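Side-chain contacts in Tp0751 (Treponema pallidum, PDB 5JK2), which mediates adhesion to extracellular matrix components and interactions with host cells through a non-canonical lipocalin fold: residues L70-E75 against L118-E123; H48-L53 against V102-R107. The protein carries 1 engineered substitution. All blocks are in the same frame, centred on the assembly; numbering follows the deposited sequence.

Interaction 1 (L70-E75 against L118-E123); sequences LFFDRE and LEVTFE
The phenyl ring of Phe-72 is the one flat group that meets the opposite segment, and both of its partners, Leu-118 and Val-120, come at it obliquely, so neither a stack nor a clean edge contact results. The indole of Trp-54, from the adjacent strand, also meets this ring, with the two planes at about 90°. Across the segments the evidence is two loose apolar approaches: Phe-72 CE2 lies 4.2 Å from Leu-118 CD2, and Phe-72 CZ lies 4.2 Å from Val-120 CG2. The far end of the ring is therefore set against two methyl groups, themselves neighbours, since Leu-118 CD2 and Val-120 CG2 are 4.0 Å apart.

Torsions explain the reach. Phe-72 holds CG anti to its carbonyl carbon (chi1 -58°), which swings the ring obliquely back along its strand, in the direction of Leu-70, and brings CE2 and CZ to 118-123. Leu-118 has an unstaggered chi1 of -124°, but its CD2 branch is anti to CA and so forms the extended tip of the side chain. Of the two Val-120 methyls, CG2 does the touching. The CA atoms of Phe-72 and Val-120 are 11.2 Å apart, and no hydrogen bond crosses: the interaction is purely between side chains in the buried interior.

Strands 69-73 and 115-122 are second and sixth in the closed eight-strand antiparallel order, with three strands between them in either direction, so the contact spans the barrel. Ile-79 from strand 78-83 flanks Phe-72, while Phe-104 from strand 101-108 packs on both Leu-118 and Val-120, and Ile-128 from strand 127-135 adjoins Val-120.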
ATOM      1  N   LEU A  70       2.755   6.841  -0.880  1.00 26.01           N
ATOM      2  CA  LEU A  70       2.719   5.516  -1.481  1.00 24.10           C
ATOM      3  C   LEU A  70       1.826   5.529  -2.709  1.00 20.92           C
ATOM      4  O   LEU A  70       0.677   5.964  -2.645  1.00 21.96           O
ATOM      5  CB  LEU A  70       2.208   4.469  -0.490  1.00 18.89           C
ATOM      6  CG  LEU A  70       3.081   4.147   0.723  1.00 22.34           C
ATOM      7  CD1 LEU A  70       2.354   3.176   1.636  1.00 24.16           C
ATOM      8  CD2 LEU A  70       4.425   3.577   0.298  1.00 23.33           C
ATOM      9  N   PHE A  71       2.367   5.061  -3.828  1.00 21.87           N
ATOM     10  CA  PHE A  71       1.570   4.833  -5.022  1.00 20.95           C
ATOM     11  C   PHE A  71       1.665   3.361  -5.394  1.00 24.20           C
ATOM     12  O   PHE A  71       2.749   2.846  -5.667  1.00 27.52           O
ATOM     13  CB  PHE A  71       2.031   5.716  -6.185  1.00 25.02           C
ATOM     14  CG  PHE A  71       1.092   5.704  -7.359  1.00 24.70           C
ATOM     15  CD1 PHE A  71       1.061   4.625  -8.224  1.00 34.45           C
ATOM     16  CD2 PHE A  71       0.230   6.763  -7.588  1.00 24.35           C
ATOM     17  CE1 PHE A  71       0.197   4.606  -9.296  1.00 31.44           C
ATOM     18  CE2 PHE A  71      -0.638   6.747  -8.664  1.00 24.34           C
ATOM     19  CZ  PHE A  71      -0.652   5.666  -9.518  1.00 24.98           C
ATOM     20  N   PHE A  72       0.522   2.684  -5.386  1.00 27.50           N
ATOM     21  CA  PHE A  72       0.452   1.279  -5.764  1.00 27.44           C
ATOM     22  C   PHE A  72       0.133   1.168  -7.251  1.00 28.91           C
ATOM     23  O   PHE A  72      -1.005   1.377  -7.665  1.00 29.89           O
ATOM     24  CB  PHE A  72      -0.602   0.550  -4.926  1.00 24.32           C
ATOM     25  CG  PHE A  72      -0.358   0.626  -3.442  1.00 25.16           C
ATOM     26  CD1 PHE A  72      -0.681   1.771  -2.731  1.00 24.38           C
ATOM     27  CD2 PHE A  72       0.189  -0.446  -2.759  1.00 22.79           C
ATOM     28  CE1 PHE A  72      -0.458   1.845  -1.370  1.00 17.05           C
ATOM     29  CE2 PHE A  72       0.413  -0.377  -1.397  1.00 16.38           C
ATOM     30  CZ  PHE A  72       0.089   0.770  -0.704  1.00 18.49           C
ATOM     31  N   ASP A  73       1.148   0.857  -8.050  1.00 38.76           N
ATOM     32  CA  ASP A  73       0.984   0.762  -9.498  1.00 31.98           C
ATOM     33  C   ASP A  73       0.452  -0.616  -9.884  1.00 32.73           C
ATOM     34  O   ASP A  73       1.212  -1.575 -10.021  1.00 31.81           O
ATOM     35  CB  ASP A  73       2.311   1.045 -10.205  1.00 30.02           C
ATOM     36  CG  ASP A  73       2.144   1.270 -11.694  1.00 37.12           C
ATOM     37  OD1 ASP A  73       1.450   0.470 -12.355  1.00 52.85           O
ATOM     38  OD2 ASP A  73       2.705   2.260 -12.205  1.00 41.01           O
ATOM     39  N   ARG A  74      -0.862  -0.696 -10.069  1.00 36.17           N
ATOM     40  CA  ARG A  74      -1.539  -1.961 -10.333  1.00 35.18           C
ATOM     41  C   ARG A  74      -1.088  -2.610 -11.634  1.00 26.32           C
ATOM     42  O   ARG A  74      -0.932  -3.828 -11.707  1.00 27.01           O
ATOM     43  CB  ARG A  74      -3.049  -1.743 -10.373  1.00 42.74           C
ATOM     44  CG  ARG A  74      -3.843  -3.004 -10.656  1.00 58.07           C
ATOM     45  CD  ARG A  74      -5.332  -2.776 -10.474  1.00 62.09           C
ATOM     46  NE  ARG A  74      -6.014  -3.995 -10.048  1.00 65.03           N
ATOM     47  CZ  ARG A  74      -5.897  -4.528  -8.836  1.00 68.22           C
ATOM     48  NH1 ARG A  74      -5.119  -3.952  -7.927  1.00 68.15           N
ATOM     49  NH2 ARG A  74      -6.553  -5.639  -8.530  1.00 72.63           N
ATOM     50  N   GLU A  75      -0.893  -1.789 -12.657  1.00 29.96           N
ATOM     51  CA  GLU A  75      -0.531  -2.284 -13.977  1.00 33.34           C
ATOM     52  C   GLU A  75       0.802  -3.017 -13.966  1.00 31.40           C
ATOM     53  O   GLU A  75       0.920  -4.117 -14.504  1.00 30.31           O
ATOM     54  CB  GLU A  75      -0.480  -1.129 -14.975  1.00 31.24           C
ATOM     55  CG  GLU A  75      -1.833  -0.780 -15.583  1.00 40.41           C
ATOM     56  CD  GLU A  75      -2.346  -1.838 -16.548  1.00 46.56           C
ATOM     57  OE1 GLU A  75      -3.499  -1.710 -17.011  1.00 47.39           O
ATOM     58  OE2 GLU A  75      -1.600  -2.796 -16.848  1.00 49.72           O
ATOM     59  N   LEU A 118       5.355  -5.293   3.619  1.00 26.15           N
ATOM     60  CA  LEU A 118       4.325  -4.305   3.903  1.00 31.76           C
ATOM     61  C   LEU A 118       3.112  -4.960   4.546  1.00 28.50           C
ATOM     62  O   LEU A 118       2.771  -6.100   4.235  1.00 28.41           O
ATOM     63  CB  LEU A 118       3.913  -3.581   2.616  1.00 38.49           C
ATOM     64  CG  LEU A 118       4.031  -2.054   2.614  1.00 37.93           C
ATOM     65  CD1 LEU A 118       5.482  -1.630   2.765  1.00 37.80           C
ATOM     66  CD2 LEU A 118       3.431  -1.469   1.345  1.00 28.36           C
ATOM     67  N   GLU A 119       2.470  -4.226   5.448  1.00 30.49           N
ATOM     68  CA  GLU A 119       1.266  -4.699   6.117  1.00 30.44           C
ATOM     69  C   GLU A 119       0.171  -3.645   6.024  1.00 30.31           C
ATOM     70  O   GLU A 119      -0.083  -2.907   6.975  1.00 31.59           O
ATOM     71  CB  GLU A 119       1.559  -5.034   7.577  1.00 39.80           C
ATOM     72  CG  GLU A 119       2.579  -6.147   7.767  1.00 41.80           C
ATOM     73  CD  GLU A 119       2.066  -7.504   7.315  1.00 38.86           C
ATOM     74  OE1 GLU A 119       0.840  -7.650   7.122  1.00 44.23           O
ATOM     75  OE2 GLU A 119       2.893  -8.426   7.152  1.00 38.03           O
ATOM     76  N   VAL A 120      -0.473  -3.586   4.863  1.00 42.65           N
ATOM     77  CA  VAL A 120      -1.513  -2.599   4.603  1.00 39.34           C
ATOM     78  C   VAL A 120      -2.852  -3.025   5.191  1.00 47.18           C
ATOM     79  O   VAL A 120      -3.508  -3.930   4.671  1.00 46.72           O
ATOM     80  CB  VAL A 120      -1.693  -2.360   3.096  1.00 32.99           C
ATOM     81  CG1 VAL A 120      -2.700  -1.248   2.857  1.00 40.22           C
ATOM     82  CG2 VAL A 120      -0.356  -2.034   2.449  1.00 32.66           C
ATOM     83  N   THR A 121      -3.262  -2.351   6.261  1.00 49.73           N
ATOM     84  CA  THR A 121      -4.520  -2.649   6.935  1.00 46.67           C
ATOM     85  C   THR A 121      -5.548  -1.569   6.630  1.00 38.49           C
ATOM     86  O   THR A 121      -5.392  -0.416   7.032  1.00 34.38           O
ATOM     87  CB  THR A 121      -4.334  -2.760   8.459  1.00 38.07           C
ATOM     88  OG1 THR A 121      -3.307  -3.714   8.751  1.00 37.87           O
ATOM     89  CG2 THR A 121      -5.631  -3.193   9.134  1.00 48.21           C
ATOM     90  N   PHE A 122      -6.595  -1.953   5.909  1.00 38.28           N
ATOM     91  CA  PHE A 122      -7.668  -1.035   5.556  1.00 34.58           C
ATOM     92  C   PHE A 122      -8.540  -0.678   6.750  1.00 36.22           C
ATOM     93  O   PHE A 122      -8.864  -1.532   7.574  1.00 39.35           O
ATOM     94  CB  PHE A 122      -8.548  -1.640   4.466  1.00 41.70           C
ATOM     95  CG  PHE A 122      -8.026  -1.440   3.076  1.00 39.09           C
ATOM     96  CD1 PHE A 122      -7.128  -2.332   2.520  1.00 41.11           C
ATOM     97  CD2 PHE A 122      -8.454  -0.367   2.316  1.00 32.45           C
ATOM     98  CE1 PHE A 122      -6.662  -2.149   1.235  1.00 39.25           C
ATOM     99  CE2 PHE A 122      -7.991  -0.180   1.037  1.00 27.14           C
ATOM    100  CZ  PHE A 122      -7.096  -1.072   0.494  1.00 30.05           C
ATOM    101  N   GLU A 123      -8.918   0.594   6.824  1.00 37.57           N
ATOM    102  CA  GLU A 123      -9.872   1.069   7.817  1.00 37.58           C
ATOM    103  C   GLU A 123     -11.137   1.489   7.083  1.00 35.47           C
ATOM    104  O   GLU A 123     -12.249   1.335   7.584  1.00 37.47           O
ATOM    105  CB  GLU A 123      -9.297   2.237   8.624  1.00 40.49           C
ATOM    106  CG  GLU A 123      -7.828   2.070   9.008  1.00 40.32           C
ATOM    107  CD  GLU A 123      -7.308   3.227   9.839  1.00 46.08           C
ATOM    108  OE1 GLU A 123      -6.076   3.321  10.028  1.00 39.38           O
ATOM    109  OE2 GLU A 123      -8.131   4.044  10.305  1.00 53.19           O
TER

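Interaction 2 (H48-L53 against V102-R107); sequences HLLAGL and VSFLTR
Leu-50 faces Val-102 across the barrel interior with CA atoms 9.3 Å apart, its backbone in helical angles without regular helical bonds, whereas 102-107 is extended strand throughout. That separation excludes backbone pairing, and no hydrogen bond links the segments; side chains alone close the gap. Leu-50 supplies a single methyl, CD1, for both contacts. Against Phe-104 it sits in the plane of the ring, at its edge, 3.7 Å from CZ and also 3.7 Å from CE2. The equal distances show that the methyl addresses the CE2-CZ bond and not one corner or a face.

The second contact runs from Leu-50 CD1 to Val-102 CG2 at 3.9 Å, with Val-102 CB only slightly farther from the same methyl at 4.1 Å. CD1 thus ends between an aliphatic branch and an aromatic rim presented by alternate residues of one strand. Its reach follows from chi2 of 172°, which puts CD1 anti to CA at the tip of the leucine. The side chains of Leu-50 and Phe-104 approach from opposite directions. All three touching residues are buried.

The backbone before strand 52-56 is gripped by polar side chains: the carbonyl oxygens of Leu-49, Leu-50 and Ala-51 accept hydrogen bonds from Arg-31 NH1, Trp-54 NE1 and Arg-153 NH1, respectively. Gly-52, at a phi of 144°, marks the change from the turned segment to the strand. Gly-52, Leu-53 and Trp-54 read as the Gly-X-Trp signature of lipocalins, where a short helical turn leads into the first strand and an arginine at the end of the last strand hydrogen-bonds to the backbone of that turn. The bond from Arg-153 is consistent with that pattern and with a barrel of the calycin superfamily.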
ATOM      1  N   HIS A  48      -7.528  -3.959  -5.392  1.00 40.12           N
ATOM      2  CA  HIS A  48      -8.020  -3.041  -6.407  1.00 53.01           C
ATOM      3  C   HIS A  48      -8.302  -1.667  -5.805  1.00 50.58           C
ATOM      4  O   HIS A  48      -8.289  -0.654  -6.507  1.00 48.14           O
ATOM      5  CB  HIS A  48      -9.275  -3.614  -7.066  1.00 57.77           C
ATOM      6  CG  HIS A  48      -9.523  -3.099  -8.450  1.00 67.61           C
ATOM      7  ND1 HIS A  48     -10.443  -3.668  -9.305  1.00 66.73           N
ATOM      8  CD2 HIS A  48      -8.965  -2.067  -9.132  1.00 68.20           C
ATOM      9  CE1 HIS A  48     -10.444  -3.010 -10.450  1.00 67.13           C
ATOM     10  NE2 HIS A  48      -9.559  -2.036 -10.373  1.00 70.72           N
ATOM     11  N   LEU A  49      -8.538  -1.638  -4.497  1.00 41.68           N
ATOM     12  CA  LEU A  49      -8.758  -0.383  -3.788  1.00 38.75           C
ATOM     13  C   LEU A  49      -7.448   0.354  -3.532  1.00 34.21           C
ATOM     14  O   LEU A  49      -7.448   1.563  -3.307  1.00 35.26           O
ATOM     15  CB  LEU A  49      -9.475  -0.633  -2.458  1.00 47.74           C
ATOM     16  CG  LEU A  49     -10.970  -0.957  -2.511  1.00 45.52           C
ATOM     17  CD1 LEU A  49     -11.478  -1.314  -1.125  1.00 39.14           C
ATOM     18  CD2 LEU A  49     -11.764   0.210  -3.087  1.00 52.61           C
ATOM     19  N   LEU A  50      -6.333  -0.370  -3.558  1.00 34.47           N
ATOM     20  CA  LEU A  50      -5.035   0.234  -3.269  1.00 37.37           C
ATOM     21  C   LEU A  50      -4.475   0.995  -4.461  1.00 31.45           C
ATOM     22  O   LEU A  50      -3.731   1.961  -4.289  1.00 25.46           O
ATOM     23  CB  LEU A  50      -4.031  -0.834  -2.832  1.00 32.32           C
ATOM     24  CG  LEU A  50      -4.289  -1.450  -1.457  1.00 31.97           C
ATOM     25  CD1 LEU A  50      -3.355  -2.614  -1.219  1.00 27.50           C
ATOM     26  CD2 LEU A  50      -4.127  -0.404  -0.367  1.00 29.09           C
ATOM     27  N   ALA A  51      -4.828   0.547  -5.662  1.00 34.48           N
ATOM     28  CA  ALA A  51      -4.343   1.165  -6.891  1.00 33.82           C
ATOM     29  C   ALA A  51      -4.573   2.674  -6.883  1.00 34.90           C
ATOM     30  O   ALA A  51      -5.705   3.140  -7.013  1.00 38.58           O
ATOM     31  CB  ALA A  51      -5.020   0.537  -8.093  1.00 37.80           C
ATOM     32  N   GLY A  52      -3.489   3.428  -6.716  1.00 26.39           N
ATOM     33  CA  GLY A  52      -3.551   4.878  -6.724  1.00 21.64           C
ATOM     34  C   GLY A  52      -2.587   5.512  -5.742  1.00 17.85           C
ATOM     35  O   GLY A  52      -1.741   4.837  -5.166  1.00 19.11           O
ATOM     36  N   LEU A  53      -2.729   6.819  -5.554  1.00 21.22           N
ATOM     37  CA  LEU A  53      -1.845   7.589  -4.691  1.00 21.88           C
ATOM     38  C   LEU A  53      -2.357   7.630  -3.260  1.00 26.02           C
ATOM     39  O   LEU A  53      -3.549   7.821  -3.030  1.00 24.74           O
ATOM     40  CB  LEU A  53      -1.705   9.013  -5.224  1.00 19.81           C
ATOM     41  CG  LEU A  53      -0.857   9.978  -4.395  1.00 20.40           C
ATOM     42  CD1 LEU A  53       0.579   9.505  -4.336  1.00 19.69           C
ATOM     43  CD2 LEU A  53      -0.948  11.377  -4.980  1.00 30.06           C
ATOM     44  N   VAL A 102      -3.835  -6.543   3.351  1.00 44.84           N
ATOM     45  CA  VAL A 102      -3.009  -6.959   2.223  1.00 41.56           C
ATOM     46  C   VAL A 102      -1.557  -6.995   2.679  1.00 37.38           C
ATOM     47  O   VAL A 102      -1.040  -6.005   3.196  1.00 38.91           O
ATOM     48  CB  VAL A 102      -3.146  -6.013   1.020  1.00 46.65           C
ATOM     49  CG1 VAL A 102      -2.436  -6.595  -0.196  1.00 38.06           C
ATOM     50  CG2 VAL A 102      -4.610  -5.763   0.704  1.00 49.63           C
ATOM     51  N   SER A 103      -0.905  -8.136   2.487  1.00 35.64           N
ATOM     52  CA  SER A 103       0.484  -8.310   2.897  1.00 33.43           C
ATOM     53  C   SER A 103       1.388  -8.471   1.683  1.00 34.31           C
ATOM     54  O   SER A 103       1.295  -9.459   0.953  1.00 31.69           O
ATOM     55  CB  SER A 103       0.621  -9.516   3.824  1.00 42.36           C
ATOM     56  OG  SER A 103       0.084  -9.232   5.105  1.00 33.51           O
ATOM     57  N   PHE A 104       2.266  -7.496   1.481  1.00 29.03           N
ATOM     58  CA  PHE A 104       3.135  -7.462   0.314  1.00 25.91           C
ATOM     59  C   PHE A 104       4.541  -7.968   0.597  1.00 29.46           C
ATOM     60  O   PHE A 104       5.069  -7.788   1.695  1.00 32.97           O
ATOM     61  CB  PHE A 104       3.238  -6.039  -0.226  1.00 32.42           C
ATOM     62  CG  PHE A 104       1.978  -5.533  -0.850  1.00 35.90           C
ATOM     63  CD1 PHE A 104       1.730  -5.738  -2.195  1.00 36.68           C
ATOM     64  CD2 PHE A 104       1.048  -4.839  -0.098  1.00 35.84           C
ATOM     65  CE1 PHE A 104       0.575  -5.268  -2.780  1.00 33.80           C
ATOM     66  CE2 PHE A 104      -0.110  -4.365  -0.676  1.00 38.28           C
ATOM     67  CZ  PHE A 104      -0.348  -4.580  -2.019  1.00 36.81           C
ATOM     68  N   LEU A 105       5.140  -8.599  -0.410  1.00 34.02           N
ATOM     69  CA  LEU A 105       6.574  -8.866  -0.422  1.00 37.47           C
ATOM     70  C   LEU A 105       7.129  -8.209  -1.673  1.00 26.61           C
ATOM     71  O   LEU A 105       6.931  -8.702  -2.784  1.00 26.18           O
ATOM     72  CB  LEU A 105       6.880 -10.370  -0.406  1.00 40.20           C
ATOM     73  CG  LEU A 105       8.339 -10.823  -0.219  1.00 40.87           C
ATOM     74  CD1 LEU A 105       9.156 -10.682  -1.499  1.00 43.49           C
ATOM     75  CD2 LEU A 105       9.022 -10.078   0.926  1.00 35.61           C
ATOM     76  N   THR A 106       7.816  -7.087  -1.484  1.00 25.14           N
ATOM     77  CA  THR A 106       8.294  -6.281  -2.597  1.00 26.26           C
ATOM     78  C   THR A 106       9.816  -6.307  -2.670  1.00 23.97           C
ATOM     79  O   THR A 106      10.474  -6.679  -1.705  1.00 28.12           O
ATOM     80  CB  THR A 106       7.816  -4.829  -2.472  1.00 24.43           C
ATOM     81  OG1 THR A 106       8.608  -4.144  -1.494  1.00 29.52           O
ATOM     82  CG2 THR A 106       6.355  -4.776  -2.056  1.00 32.26           C
ATOM     83  N   ARG A 107      10.365  -5.903  -3.811  1.00 18.25           N
ATOM     84  CA  ARG A 107      11.801  -5.988  -4.048  1.00 18.09           C
ATOM     85  C   ARG A 107      12.313  -4.793  -4.840  1.00 22.36           C
ATOM     86  O   ARG A 107      11.768  -4.452  -5.890  1.00 28.45           O
ATOM     87  CB  ARG A 107      12.122  -7.287  -4.782  1.00 25.11           C
ATOM     88  CG  ARG A 107      13.513  -7.357  -5.398  1.00 30.67           C
ATOM     89  CD  ARG A 107      13.752  -8.716  -6.039  1.00 36.19           C
ATOM     90  NE  ARG A 107      12.577  -9.196  -6.767  1.00 38.22           N
ATOM     91  CZ  ARG A 107      12.254  -8.835  -8.007  1.00 31.90           C
ATOM     92  NH1 ARG A 107      11.164  -9.330  -8.576  1.00 32.34           N
ATOM     93  NH2 ARG A 107      13.013  -7.979  -8.679  1.00 29.14           N
TER

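Interactions 1 and 2 are two parts of one hydrophobic interior, their centres about 3 Å apart. Segments 118-123 and 102-107 lie on adjacent antiparallel strands, joined by a probable hydrogen bond from Val-102 N to Val-120 O (2.9 Å); another probable one, between Glu-119 OE1 and Ser-103 OG (2.7 Å), links side chains of the same strand pair. On the opposing side, 48-53 and 70-75 are coupled through backbone bonding between Gly-52 and Phe-72. The two aromatic rings connect the contacts directly: Phe-72 CE2 lies 4.1 Å from Phe-104 CE2. Leu-50 also packs on Val-120, so residues from both contacts interlock across the barrel.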